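Local coordinates for protein arginine kinase (Anthopleura japonica, PDB 4RF6) that catalyses the reversible transfer of a phosphoryl group from ATP to L-arginine, giving N(omega)-phospho-L-arginine and ADP, in a chain of two tandem phosphagen kinase units, at residues S15-P20 with K41-L46; E154-V159 with G172-L177; K183-L188 with H192-K197. All coordinates share one frame; numbering follows the deposited sequence.

Interaction 1. Residues S15-P20 with K41-L46; sequences SKNAFP and KVFESL
In the first of the two phosphagen kinase N-terminal domains, an aromatic pair ties the loop after helix 7-14 to helix 40-46. Phe43 reaches from the helix and lies against the loop backbone of Asn17 to Pro20. Phe19 CA sits over the middle of the Phe43 ring, 3.7 Å from its centroid, in a CH-pi contact. The Phe19 ring presents its edge to the Phe43 face in an offset edge-to-face pair, with planes at 82°. Phe19 CD2 is the leading atom, 3.6 Å from Phe43 CB. CG of Phe43 is anti to its backbone N (chi1 -170°), which carries the ring outward from the helix to the loop. Pro20 CD adds an apolar contact 3.9 Å from Phe43 CE1. At the far end of the ring, Ala18 O is 3.1 Å from Phe43 CZ. No hydrogen bond joins the two segments.

Asn17 closes helix 7-14 in a Schellman motif, and its ND2 bonds to Lys47 O just past helix 40-46. Helix 57-66 packs against the same group: Trp58 NE1 donates to Ala18 O, and the Trp58 ring meets Phe43 nearly at right angles.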
loop_
_atom_site.group_PDB
_atom_site.type_symbol
_atom_site.label_atom_id
_atom_site.label_comp_id
_atom_site.label_asym_id
_atom_site.label_seq_id
_atom_site.Cartn_x
_atom_site.Cartn_y
_atom_site.Cartn_z
ATOM N N SER A 15 -5.930 -48.989 -3.597
ATOM C CA SER A 15 -6.669 -49.933 -4.431
ATOM C C SER A 15 -6.903 -51.271 -3.725
ATOM O O SER A 15 -7.791 -52.035 -4.110
ATOM C CB SER A 15 -5.940 -50.164 -5.753
ATOM O OG SER A 15 -4.652 -50.705 -5.531
ATOM N N LYS A 16 -6.103 -51.547 -2.698
ATOM C CA LYS A 16 -6.247 -52.769 -1.911
ATOM C C LYS A 16 -6.992 -52.502 -0.614
ATOM O O LYS A 16 -7.300 -53.435 0.137
ATOM C CB LYS A 16 -4.876 -53.373 -1.601
ATOM C CG LYS A 16 -4.225 -54.058 -2.789
ATOM C CD LYS A 16 -2.867 -54.634 -2.420
ATOM C CE LYS A 16 -1.772 -54.081 -3.325
ATOM N NZ LYS A 16 -0.411 -54.558 -2.939
ATOM N N ASN A 17 -7.274 -51.224 -0.365
ATOM C CA ASN A 17 -7.902 -50.782 0.877
ATOM C C ASN A 17 -7.123 -51.305 2.085
ATOM O O ASN A 17 -7.703 -51.784 3.057
ATOM C CB ASN A 17 -9.364 -51.229 0.937
ATOM C CG ASN A 17 -10.211 -50.354 1.842
ATOM O OD1 ASN A 17 -9.921 -49.171 2.037
ATOM N ND2 ASN A 17 -11.275 -50.933 2.395
ATOM N N ALA A 18 -5.799 -51.223 1.995
ATOM C CA ALA A 18 -4.918 -51.701 3.048
ATOM C C ALA A 18 -4.321 -50.512 3.798
ATOM O O ALA A 18 -4.309 -49.389 3.283
ATOM C CB ALA A 18 -3.821 -52.571 2.459
ATOM N N PHE A 19 -3.837 -50.759 5.014
ATOM C CA PHE A 19 -3.215 -49.713 5.817
ATOM C C PHE A 19 -2.066 -49.079 5.039
ATOM O O PHE A 19 -1.267 -49.786 4.427
ATOM C CB PHE A 19 -2.710 -50.288 7.144
ATOM C CG PHE A 19 -2.116 -49.262 8.064
ATOM C CD1 PHE A 19 -0.754 -49.007 8.048
ATOM C CD2 PHE A 19 -2.923 -48.547 8.938
ATOM C CE1 PHE A 19 -0.202 -48.060 8.887
ATOM C CE2 PHE A 19 -2.381 -47.597 9.783
ATOM C CZ PHE A 19 -1.017 -47.356 9.757
ATOM N N PRO A 20 -1.990 -47.740 5.036
ATOM C CA PRO A 20 -0.923 -47.094 4.267
ATOM C C PRO A 20 0.437 -47.216 4.959
ATOM O O PRO A 20 0.789 -46.364 5.783
ATOM C CB PRO A 20 -1.372 -45.628 4.206
ATOM C CG PRO A 20 -2.186 -45.437 5.437
ATOM C CD PRO A 20 -2.865 -46.763 5.711
ATOM N N LYS A 41 -5.526 -50.038 14.064
ATOM C CA LYS A 41 -6.844 -50.342 14.606
ATOM C C LYS A 41 -7.904 -49.324 14.179
ATOM O O LYS A 41 -9.051 -49.689 13.892
ATOM C CB LYS A 41 -6.783 -50.454 16.126
ATOM C CG LYS A 41 -6.088 -51.720 16.621
ATOM C CD LYS A 41 -6.749 -52.967 16.047
ATOM C CE LYS A 41 -6.211 -54.235 16.704
ATOM N NZ LYS A 41 -6.992 -55.448 16.315
ATOM N N VAL A 42 -7.518 -48.048 14.152
ATOM C CA VAL A 42 -8.377 -47.004 13.603
ATOM C C VAL A 42 -8.683 -47.344 12.153
ATOM O O VAL A 42 -9.834 -47.263 11.724
ATOM C CB VAL A 42 -7.734 -45.604 13.690
ATOM C CG1 VAL A 42 -8.564 -44.577 12.924
ATOM C CG2 VAL A 42 -7.595 -45.172 15.135
ATOM N N PHE A 43 -7.654 -47.746 11.408
ATOM C CA PHE A 43 -7.829 -48.126 10.008
ATOM C C PHE A 43 -8.777 -49.320 9.855
ATOM O O PHE A 43 -9.712 -49.275 9.049
ATOM C CB PHE A 43 -6.486 -48.433 9.329
ATOM C CG PHE A 43 -6.598 -48.602 7.836
ATOM C CD1 PHE A 43 -6.571 -47.493 7.003
ATOM C CD2 PHE A 43 -6.752 -49.863 7.269
ATOM C CE1 PHE A 43 -6.686 -47.633 5.630
ATOM C CE2 PHE A 43 -6.873 -50.013 5.894
ATOM C CZ PHE A 43 -6.839 -48.893 5.075
ATOM N N GLU A 44 -8.527 -50.383 10.616
ATOM C CA GLU A 44 -9.371 -51.580 10.576
ATOM C C GLU A 44 -10.835 -51.264 10.875
ATOM O O GLU A 44 -11.738 -51.742 10.188
ATOM C CB GLU A 44 -8.866 -52.642 11.560
ATOM C CG GLU A 44 -7.739 -53.523 11.027
ATOM C CD GLU A 44 -7.387 -54.668 11.968
ATOM O OE1 GLU A 44 -8.068 -54.832 13.005
ATOM O OE2 GLU A 44 -6.423 -55.407 11.668
ATOM N N SER A 45 -11.062 -50.451 11.900
ATOM C CA SER A 45 -12.413 -50.118 12.347
ATOM C C SER A 45 -13.217 -49.316 11.317
ATOM O O SER A 45 -14.446 -49.407 11.272
ATOM C CB SER A 45 -12.340 -49.337 13.665
ATOM O OG SER A 45 -13.615 -48.875 14.067
ATOM N N LEU A 46 -12.518 -48.544 10.487
ATOM C CA LEU A 46 -13.165 -47.554 9.627
ATOM C C LEU A 46 -13.030 -47.808 8.119
ATOM O O LEU A 46 -13.687 -47.141 7.322
ATOM C CB LEU A 46 -12.631 -46.153 9.951
ATOM C CG LEU A 46 -12.893 -45.595 11.348
ATOM C CD1 LEU A 46 -12.279 -44.212 11.485
ATOM C CD2 LEU A 46 -14.387 -45.542 11.626
#

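Interaction 2. Residues E154-V159 with G172-L177; sequences EIEKKV and GKYYPL
Tyr174 overlaps the end of Glu156 mainly at its hydroxyl, which meets the carboxylate oxygen OE1. Tyr174 OH donates a hydrogen bond to Glu156 OE1 at 2.6 Å, a short distance. It is the one hydrogen bond between helix 149-163 and strand 172-176 in this contact. The hydroxyl meets OE1 on its anti side, 18° out of the carboxylate plane. OE1 itself lies at the edge of the Tyr174 ring, near the ring plane, and is 3.6 Å from Tyr174 CE2. The carboxylate is turned against the ring, with the two planes 68° apart.

The backbones stay well apart, and the side chains span the distance. The nearest CA atoms, those of Glu156 and Pro176, are 8.9 Å apart. Glu156 starts with CG anti to the backbone N (chi1 174°) and stays extended, which brings its carboxylate to the strand. The two side chains cross at about a right angle. Glu156 CG also touches the phenol oxygen, 3.3 Å from Tyr174 OH. Pro176 borders the site, with its CB 3.9 Å from Glu156 OE1.

Strand 172-176 is an outermost strand of the antiparallel sheet of this catalytic domain. The helix lies against one face of that sheet. Glu156, Val159 and Tyr174 also touch Leu229 of strand 225-229, and Tyr174 touches Tyr218. Tyr175, the next residue along the strand, points away from the helix.

The link between the two segments is polar, while Leu229 outside them supplies an apolar neighbour for both side chains. A neutral phenol donor can hold OE1 without neutralising the carboxylate. The bond would probably stabilise the negative charge of Glu156 and limit rotation of its carboxylate near the protein surface.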
loop_
_atom_site.group_PDB
_atom_site.type_symbol
_atom_site.label_atom_id
_atom_site.label_comp_id
_atom_site.label_asym_id
_atom_site.label_seq_id
_atom_site.Cartn_x
_atom_site.Cartn_y
_atom_site.Cartn_z
ATOM N N GLU A 154 -23.800 -25.517 -9.436
ATOM C CA GLU A 154 -24.943 -24.921 -8.754
ATOM C C GLU A 154 -24.470 -23.955 -7.670
ATOM O O GLU A 154 -25.083 -22.911 -7.436
ATOM C CB GLU A 154 -25.821 -26.017 -8.151
ATOM C CG GLU A 154 -27.099 -25.522 -7.496
ATOM C CD GLU A 154 -28.046 -26.659 -7.177
ATOM O OE1 GLU A 154 -28.465 -27.365 -8.120
ATOM O OE2 GLU A 154 -28.358 -26.853 -5.986
ATOM N N ILE A 155 -23.371 -24.313 -7.012
ATOM C CA ILE A 155 -22.771 -23.458 -5.990
ATOM C C ILE A 155 -22.253 -22.158 -6.607
ATOM O O ILE A 155 -22.557 -21.076 -6.112
ATOM C CB ILE A 155 -21.619 -24.176 -5.258
ATOM C CG1 ILE A 155 -22.162 -25.229 -4.292
ATOM C CG2 ILE A 155 -20.760 -23.178 -4.495
ATOM C CD1 ILE A 155 -21.114 -26.250 -3.845
ATOM N N GLU A 156 -21.473 -22.273 -7.681
ATOM C CA GLU A 156 -20.955 -21.097 -8.376
ATOM C C GLU A 156 -22.104 -20.168 -8.749
ATOM O O GLU A 156 -22.047 -18.958 -8.515
ATOM C CB GLU A 156 -20.198 -21.494 -9.647
ATOM C CG GLU A 156 -19.757 -20.289 -10.499
ATOM C CD GLU A 156 -19.234 -20.679 -11.875
ATOM O OE1 GLU A 156 -18.432 -19.904 -12.449
ATOM O OE2 GLU A 156 -19.631 -21.749 -12.386
ATOM N N LYS A 157 -23.155 -20.755 -9.311
ATOM C CA LYS A 157 -24.306 -19.998 -9.780
ATOM C C LYS A 157 -25.029 -19.269 -8.650
ATOM O O LYS A 157 -25.392 -18.093 -8.791
ATOM C CB LYS A 157 -25.280 -20.922 -10.516
ATOM C CG LYS A 157 -26.716 -20.415 -10.508
ATOM C CD LYS A 157 -27.573 -21.162 -11.516
ATOM C CE LYS A 157 -29.010 -20.657 -11.508
ATOM N NZ LYS A 157 -29.775 -21.152 -12.693
ATOM N N LYS A 158 -25.249 -19.965 -7.539
ATOM C CA LYS A 158 -25.920 -19.368 -6.389
ATOM C C LYS A 158 -25.082 -18.253 -5.789
ATOM O O LYS A 158 -25.603 -17.191 -5.451
ATOM C CB LYS A 158 -26.221 -20.425 -5.323
ATOM C CG LYS A 158 -27.532 -21.156 -5.555
ATOM C CD LYS A 158 -27.446 -22.617 -5.154
ATOM C CE LYS A 158 -27.926 -22.859 -3.735
ATOM N NZ LYS A 158 -28.679 -24.154 -3.657
ATOM N N VAL A 159 -23.781 -18.501 -5.662
ATOM C CA VAL A 159 -22.875 -17.528 -5.060
ATOM C C VAL A 159 -22.800 -16.261 -5.903
ATOM O O VAL A 159 -22.958 -15.150 -5.386
ATOM C CB VAL A 159 -21.465 -18.117 -4.842
ATOM C CG1 VAL A 159 -20.469 -17.017 -4.508
ATOM C CG2 VAL A 159 -21.495 -19.151 -3.728
ATOM N N GLY A 172 -18.822 -4.935 -7.435
ATOM C CA GLY A 172 -17.677 -5.357 -8.220
ATOM C C GLY A 172 -18.078 -6.344 -9.300
ATOM O O GLY A 172 -19.238 -6.376 -9.714
ATOM N N LYS A 173 -17.125 -7.162 -9.743
ATOM C CA LYS A 173 -17.323 -8.018 -10.912
ATOM C C LYS A 173 -16.880 -9.456 -10.639
ATOM O O LYS A 173 -15.965 -9.692 -9.841
ATOM C CB LYS A 173 -16.560 -7.426 -12.108
ATOM C CG LYS A 173 -16.204 -8.399 -13.237
ATOM C CD LYS A 173 -17.329 -8.562 -14.254
ATOM C CE LYS A 173 -16.779 -8.887 -15.642
ATOM N NZ LYS A 173 -16.017 -10.170 -15.678
ATOM N N TYR A 174 -17.538 -10.414 -11.289
ATOM C CA TYR A 174 -17.151 -11.817 -11.188
ATOM C C TYR A 174 -16.416 -12.286 -12.443
ATOM O O TYR A 174 -16.794 -11.925 -13.564
ATOM C CB TYR A 174 -18.380 -12.691 -10.937
ATOM C CG TYR A 174 -18.065 -14.168 -10.926
ATOM C CD1 TYR A 174 -17.372 -14.737 -9.867
ATOM C CD2 TYR A 174 -18.454 -14.988 -11.978
ATOM C CE1 TYR A 174 -17.075 -16.081 -9.848
ATOM C CE2 TYR A 174 -18.161 -16.339 -11.974
ATOM C CZ TYR A 174 -17.471 -16.881 -10.901
ATOM O OH TYR A 174 -17.174 -18.224 -10.879
ATOM N N TYR A 175 -15.356 -13.072 -12.248
ATOM C CA TYR A 175 -14.594 -13.647 -13.352
ATOM C C TYR A 175 -14.497 -15.153 -13.183
ATOM O O TYR A 175 -13.737 -15.635 -12.338
ATOM C CB TYR A 175 -13.174 -13.077 -13.397
ATOM C CG TYR A 175 -13.094 -11.572 -13.326
ATOM C CD1 TYR A 175 -13.079 -10.917 -12.097
ATOM C CD2 TYR A 175 -13.025 -10.804 -14.480
ATOM C CE1 TYR A 175 -13.001 -9.541 -12.024
ATOM C CE2 TYR A 175 -12.946 -9.429 -14.417
ATOM C CZ TYR A 175 -12.931 -8.802 -13.189
ATOM O OH TYR A 175 -12.859 -7.430 -13.123
ATOM N N PRO A 176 -15.267 -15.910 -13.978
ATOM C CA PRO A 176 -15.113 -17.368 -13.931
ATOM C C PRO A 176 -13.745 -17.769 -14.476
ATOM O O PRO A 176 -13.264 -17.113 -15.399
ATOM C CB PRO A 176 -16.216 -17.867 -14.876
ATOM C CG PRO A 176 -16.498 -16.712 -15.792
ATOM C CD PRO A 176 -16.295 -15.485 -14.948
ATOM N N LEU A 177 -13.120 -18.805 -13.924
ATOM C CA LEU A 177 -11.861 -19.295 -14.485
ATOM C C LEU A 177 -12.088 -19.905 -15.868
ATOM O O LEU A 177 -11.265 -19.753 -16.778
ATOM C CB LEU A 177 -11.186 -20.311 -13.562
ATOM C CG LEU A 177 -10.680 -19.826 -12.200
ATOM C CD1 LEU A 177 -9.649 -20.785 -11.628
ATOM C CD2 LEU A 177 -10.089 -18.437 -12.291
#

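Interaction 3. Residues K183-L188 with H192-K197; sequences KTRQQL and HFLFKK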
loop_
_atom_site.group_PDB
_atom_site.type_symbol
_atom_site.label_atom_id
_atom_site.label_comp_id
_atom_site.label_asym_id
_atom_site.label_seq_id
_atom_site.Cartn_x
_atom_site.Cartn_y
_atom_site.Cartn_z
ATOM N N LYS A 183 -5.996 -11.554 -21.285
ATOM C CA LYS A 183 -5.972 -10.189 -20.777
ATOM C C LYS A 183 -6.422 -10.125 -19.317
ATOM O O LYS A 183 -5.765 -9.505 -18.479
ATOM C CB LYS A 183 -6.868 -9.298 -21.640
ATOM C CG LYS A 183 -6.911 -7.853 -21.187
ATOM C CD LYS A 183 -7.743 -7.012 -22.137
ATOM C CE LYS A 183 -7.736 -5.551 -21.728
ATOM N NZ LYS A 183 -8.737 -4.771 -22.504
ATOM N N THR A 184 -7.543 -10.782 -19.025
ATOM C CA THR A 184 -8.110 -10.815 -17.677
ATOM C C THR A 184 -7.199 -11.553 -16.705
ATOM O O THR A 184 -6.996 -11.113 -15.568
ATOM C CB THR A 184 -9.492 -11.490 -17.672
ATOM O OG1 THR A 184 -10.384 -10.759 -18.524
ATOM C CG2 THR A 184 -10.072 -11.543 -16.264
ATOM N N ARG A 185 -6.666 -12.683 -17.161
ATOM C CA ARG A 185 -5.736 -13.484 -16.378
ATOM C C ARG A 185 -4.563 -12.611 -15.938
ATOM O O ARG A 185 -4.194 -12.588 -14.758
ATOM C CB ARG A 185 -5.239 -14.663 -17.218
ATOM C CG ARG A 185 -4.712 -15.852 -16.422
ATOM C CD ARG A 185 -3.735 -16.680 -17.254
ATOM N NE ARG A 185 -2.492 -15.947 -17.489
ATOM C CZ ARG A 185 -1.386 -16.088 -16.762
ATOM N NH1 ARG A 185 -1.349 -16.949 -15.753
ATOM N NH2 ARG A 185 -0.310 -15.367 -17.049
ATOM N N GLN A 186 -3.999 -11.877 -16.895
ATOM C CA GLN A 186 -2.871 -10.986 -16.641
ATOM C C GLN A 186 -3.198 -9.950 -15.571
ATOM O O GLN A 186 -2.402 -9.701 -14.660
ATOM C CB GLN A 186 -2.473 -10.272 -17.936
ATOM C CG GLN A 186 -1.090 -9.657 -17.874
ATOM C CD GLN A 186 -0.080 -10.604 -17.253
ATOM O OE1 GLN A 186 0.205 -11.671 -17.799
ATOM N NE2 GLN A 186 0.449 -10.228 -16.093
ATOM N N GLN A 187 -4.373 -9.342 -15.699
ATOM C CA GLN A 187 -4.843 -8.343 -14.747
ATOM C C GLN A 187 -4.926 -8.897 -13.328
ATOM O O GLN A 187 -4.423 -8.291 -12.379
ATOM C CB GLN A 187 -6.217 -7.819 -15.169
ATOM C CG GLN A 187 -6.226 -7.096 -16.508
ATOM C CD GLN A 187 -7.476 -6.257 -16.714
ATOM O OE1 GLN A 187 -8.441 -6.358 -15.952
ATOM N NE2 GLN A 187 -7.458 -5.415 -17.741
ATOM N N LEU A 188 -5.574 -10.050 -13.193
ATOM C CA LEU A 188 -5.766 -10.675 -11.889
ATOM C C LEU A 188 -4.441 -11.124 -11.260
ATOM O O LEU A 188 -4.299 -11.115 -10.034
ATOM C CB LEU A 188 -6.760 -11.835 -11.993
ATOM C CG LEU A 188 -8.207 -11.427 -12.276
ATOM C CD1 LEU A 188 -9.055 -12.626 -12.679
ATOM C CD2 LEU A 188 -8.818 -10.734 -11.070
ATOM N N HIS A 192 -2.627 -9.758 -7.893
ATOM C CA HIS A 192 -2.413 -10.912 -7.017
ATOM C C HIS A 192 -3.750 -11.493 -6.539
ATOM O O HIS A 192 -3.885 -11.886 -5.382
ATOM C CB HIS A 192 -1.508 -10.554 -5.823
ATOM C CG HIS A 192 -0.144 -10.070 -6.214
ATOM N ND1 HIS A 192 0.379 -8.876 -5.761
ATOM C CD2 HIS A 192 0.810 -10.624 -7.000
ATOM C CE1 HIS A 192 1.593 -8.713 -6.258
ATOM N NE2 HIS A 192 1.878 -9.760 -7.012
ATOM N N PHE A 193 -4.729 -11.544 -7.441
ATOM C CA PHE A 193 -6.058 -12.072 -7.132
ATOM C C PHE A 193 -6.260 -13.475 -7.698
ATOM O O PHE A 193 -7.183 -14.195 -7.302
ATOM C CB PHE A 193 -7.145 -11.140 -7.679
ATOM C CG PHE A 193 -7.333 -9.887 -6.876
ATOM C CD1 PHE A 193 -6.701 -9.735 -5.650
ATOM C CD2 PHE A 193 -8.152 -8.864 -7.342
ATOM C CE1 PHE A 193 -6.874 -8.581 -4.898
ATOM C CE2 PHE A 193 -8.334 -7.708 -6.595
ATOM C CZ PHE A 193 -7.693 -7.565 -5.371
ATOM N N LEU A 194 -5.393 -13.859 -8.626
ATOM C CA LEU A 194 -5.538 -15.128 -9.319
ATOM C C LEU A 194 -5.170 -16.326 -8.441
ATOM O O LEU A 194 -4.275 -16.241 -7.597
ATOM C CB LEU A 194 -4.689 -15.139 -10.595
ATOM C CG LEU A 194 -5.097 -16.190 -11.629
ATOM C CD1 LEU A 194 -6.336 -15.735 -12.376
ATOM C CD2 LEU A 194 -3.973 -16.508 -12.597
ATOM N N PHE A 195 -5.883 -17.434 -8.630
ATOM C CA PHE A 195 -5.414 -18.724 -8.140
ATOM C C PHE A 195 -5.371 -19.709 -9.299
ATOM O O PHE A 195 -6.089 -19.536 -10.289
ATOM C CB PHE A 195 -6.252 -19.247 -6.961
ATOM C CG PHE A 195 -7.682 -19.598 -7.297
ATOM C CD1 PHE A 195 -8.037 -20.908 -7.609
ATOM C CD2 PHE A 195 -8.681 -18.637 -7.224
ATOM C CE1 PHE A 195 -9.359 -21.249 -7.875
ATOM C CE2 PHE A 195 -10.008 -18.962 -7.490
ATOM C CZ PHE A 195 -10.346 -20.271 -7.818
ATOM N N LYS A 196 -4.508 -20.715 -9.190
ATOM C CA LYS A 196 -4.332 -21.690 -10.261
ATOM C C LYS A 196 -4.731 -23.073 -9.777
ATOM O O LYS A 196 -5.164 -23.228 -8.630
ATOM C CB LYS A 196 -2.874 -21.720 -10.732
ATOM C CG LYS A 196 -2.292 -20.364 -11.097
ATOM C CD LYS A 196 -0.820 -20.489 -11.473
ATOM C CE LYS A 196 -0.139 -19.131 -11.565
ATOM N NZ LYS A 196 1.274 -19.263 -12.031
ATOM N N LYS A 197 -4.578 -24.072 -10.648
ATOM C CA LYS A 197 -4.868 -25.459 -10.287
ATOM C C LYS A 197 -4.170 -25.800 -8.982
ATOM O O LYS A 197 -3.029 -25.391 -8.763
ATOM C CB LYS A 197 -4.435 -26.417 -11.394
ATOM C CG LYS A 197 -4.948 -27.841 -11.215
ATOM C CD LYS A 197 -4.654 -28.711 -12.433
ATOM C CE LYS A 197 -5.357 -30.053 -12.310
ATOM N NZ LYS A 197 -5.254 -30.869 -13.555
#
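His192 begins the second segment by leaving the helical path. Its positive phi (60°) turns the chain at the end of helix 182-190. His192 N comes close to Leu188 O, but the angle is too poor for a hydrogen bond. The His192 side chain starts away from the helix.

Phe193 N makes the main bond, 2.7 Å to Leu188 O. It approaches nearly along the C=O axis, with an N-H...O angle of 163°. Phe193 CB packs 3.8 Å from Leu188 CD2, and that methyl lies at the edge of the phenyl ring. Beyond CB the ring leads away from the helix to meet His219 of strand 216-220.

Leu194 N is a second donor to Leu188 O, at 3.3 Å. It stands well above the carbonyl plane, and this bond is longer and more bent. One carbonyl oxygen thus takes two backbone N-H groups. The Leu194 side chain turns back to the helix, with CG anti to its backbone N (chi1 -161°). Its two methyls divide the work. Leu194 CD1 lies 3.9 Å from Leu188 CB, and Leu194 CD2 lies 4.0 Å from Arg185 CG. The Arg185 chain bends at chi3, which keeps NH1 near the same methyl.

Phe195 turns from this helix to Trp228 and Ile217. The end of the Lys196 side chain comes nearer the helix; its NZ is 5.1 Å from Arg185 NH1, and these like charges do not touch.

The turn is a Schellman motif that ends helix 182-190 and sends the chain on past strand 216-220, where Leu194 also touches Ile217. Its first non-helical residue, His192, is a predicted ATP-binding residue, so the cap probably helps to set its position at the nucleotide site.

Overall arrangement
Interaction 1 lies in the N-terminal domain of the first repeat, and interactions 2 and 3 lie in the catalytic domain of that repeat. The centre of interaction 1 is about 39 Å from that of interaction 2 and about 41 Å from that of interaction 3. Interactions 2 and 3 are neighbours, with centres about 15 Å apart. They touch through Tyr175 with Thr184 and Leu188, and through Leu177 with Phe195. Edge strand 172-176 thus meets helix 149-163 and helix 182-190. Interaction 2 is a surface contact held by a tyrosine-to-carboxylate hydrogen bond, probably charge-assisted. Interactions 1 and 3 are partly buried, one mainly aromatic, the other combining backbone capping with leucine packing.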